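Long-range contact in monalysin (Pseudomonas entomophila, PDB 4MKO), which forms beta-barrel pores in host cell membranes, contributing to intestinal damage and lethality in Drosophila: residues V139-V144 and S193-P198. Residues are numbered along the deposited sequence; the frame is centred on the assembly and turned at random.
Sequences VIYQVV and SNAVTP
Val139 and Tyr141, on one face of the strand 136-151, meet Ala195 and Pro198 of the loop that leads from strand 173-191 to helix 201-211. The backbones stay apart: the CA atoms of Val139 and Ala195 are 7.2 Å from each other, those of Tyr141 and Pro198 8.5 Å. Both strand residues form backbone hydrogen bonds with strand 173-191, Val139 with Val190 and Tyr141 with Val188; the loop is met by side chains and bridging water. Tyr141 carries most of the contact. With CG anti to its carbonyl carbon (chi1 -51°), the ring reaches out to the loop and crosses the proline side chain at about a right angle. Pro198 CG lies in the ring plane at its edge, beside CE1, while Pro198 CB sits obliquely, 3.7 Å from Tyr141 CE1. At the tip, Tyr141 OH rests 3.4 Å from Ala195 CB, which also touches Val139 CG2 at 4.1 Å. Two waters link the hydroxyl to Val196. One lies 2.8 Å from Tyr141 OH and donates to Val196 O; the other, 3.1 Å from Tyr141 OH, accepts from Val196 N. The CB of Val196 is directed away from the strand, and its side chain touches Pro26 and Gln28; Gln28 NE2 also bonds to Thr197 O. The contact thus packs the loop onto the main sheet of this aerolysin-like fold. Small apolar groups border the phenol, whereas its hydroxyl and two backbone polar groups of the irregular loop are satisfied through water; the join combines apolar packing with two water bridges.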
# COMPACT_ATOMS: atom_id res chain seq x y z
N VAL A 139 -14.68 12.97 -8.08
CA VAL A 139 -14.16 12.25 -6.92
C VAL A 139 -12.65 12.25 -7.04
O VAL A 139 -12.12 12.00 -8.12
CB VAL A 139 -14.72 10.81 -6.76
CG1 VAL A 139 -14.34 10.23 -5.39
CG2 VAL A 139 -16.25 10.77 -6.96
N ILE A 140 -11.98 12.55 -5.94
CA ILE A 140 -10.53 12.59 -5.84
C ILE A 140 -10.08 11.39 -5.03
O ILE A 140 -10.63 11.13 -3.95
CB ILE A 140 -10.06 13.91 -5.19
CG1 ILE A 140 -10.64 15.11 -5.98
CG2 ILE A 140 -8.52 13.94 -5.10
CD1 ILE A 140 -10.35 16.49 -5.34
N TYR A 141 -9.04 10.70 -5.52
CA TYR A 141 -8.44 9.56 -4.82
C TYR A 141 -6.94 9.73 -4.76
O TYR A 141 -6.39 10.44 -5.60
CB TYR A 141 -8.71 8.25 -5.58
CG TYR A 141 -10.15 7.99 -5.97
CD1 TYR A 141 -11.00 7.30 -5.12
CD2 TYR A 141 -10.64 8.41 -7.20
CE1 TYR A 141 -12.33 7.04 -5.48
CE2 TYR A 141 -11.97 8.16 -7.57
CZ TYR A 141 -12.79 7.45 -6.72
OH TYR A 141 -14.09 7.20 -7.11
N GLN A 142 -6.27 9.07 -3.81
CA GLN A 142 -4.80 9.07 -3.73
C GLN A 142 -4.32 7.62 -3.84
O GLN A 142 -4.93 6.72 -3.25
CB GLN A 142 -4.28 9.69 -2.44
CG GLN A 142 -2.75 9.86 -2.42
CD GLN A 142 -2.19 10.64 -1.26
OE1 GLN A 142 -2.90 11.03 -0.32
NE2 GLN A 142 -0.90 10.88 -1.31
N VAL A 143 -3.20 7.41 -4.55
CA VAL A 143 -2.61 6.08 -4.71
C VAL A 143 -2.01 5.61 -3.39
O VAL A 143 -1.21 6.32 -2.77
CB VAL A 143 -1.54 6.05 -5.84
CG1 VAL A 143 -0.80 4.71 -5.88
CG2 VAL A 143 -2.16 6.38 -7.21
N VAL A 144 -2.37 4.38 -3.02
CA VAL A 144 -1.84 3.69 -1.84
C VAL A 144 -1.00 2.51 -2.31
O VAL A 144 -1.45 1.72 -3.16
CB VAL A 144 -2.96 3.22 -0.89
CG1 VAL A 144 -2.39 2.35 0.24
CG2 VAL A 144 -3.73 4.40 -0.31
N SER A 193 -19.57 9.83 -12.85
CA SER A 193 -20.03 8.85 -13.84
C SER A 193 -18.96 7.78 -14.15
O SER A 193 -19.32 6.66 -14.51
CB SER A 193 -20.45 9.55 -15.14
OG SER A 193 -19.36 10.26 -15.71
N ASN A 194 -17.65 8.13 -14.03
CA ASN A 194 -16.52 7.21 -14.26
C ASN A 194 -15.97 6.68 -12.92
O ASN A 194 -14.87 6.09 -12.87
CB ASN A 194 -15.42 7.88 -15.10
CG ASN A 194 -14.52 6.88 -15.81
OD1 ASN A 194 -14.91 6.21 -16.77
ND2 ASN A 194 -13.30 6.71 -15.30
N ALA A 195 -16.74 6.86 -11.84
CA ALA A 195 -16.32 6.43 -10.52
C ALA A 195 -17.12 5.25 -10.00
O ALA A 195 -18.32 5.14 -10.24
CB ALA A 195 -16.41 7.59 -9.54
N VAL A 196 -16.43 4.38 -9.27
CA VAL A 196 -17.02 3.24 -8.56
C VAL A 196 -16.60 3.38 -7.09
O VAL A 196 -15.70 4.17 -6.79
CB VAL A 196 -16.64 1.85 -9.16
CG1 VAL A 196 -17.36 1.61 -10.48
CG2 VAL A 196 -15.12 1.70 -9.32
N THR A 197 -17.23 2.62 -6.19
CA THR A 197 -16.87 2.68 -4.77
C THR A 197 -15.43 2.20 -4.59
O THR A 197 -15.09 1.10 -5.05
CB THR A 197 -17.90 1.96 -3.90
OG1 THR A 197 -19.18 2.53 -4.20
CG2 THR A 197 -17.61 2.12 -2.40
N PRO A 198 -14.54 3.04 -4.03
CA PRO A 198 -13.15 2.60 -3.88
C PRO A 198 -12.99 1.53 -2.82
O PRO A 198 -13.84 1.33 -1.95
CB PRO A 198 -12.41 3.89 -3.50
CG PRO A 198 -13.43 4.70 -2.77
CD PRO A 198 -14.74 4.40 -3.47
O HOH W 1 -16.39 6.96 -5.50
O HOH W 2 -13.52 5.03 -9.23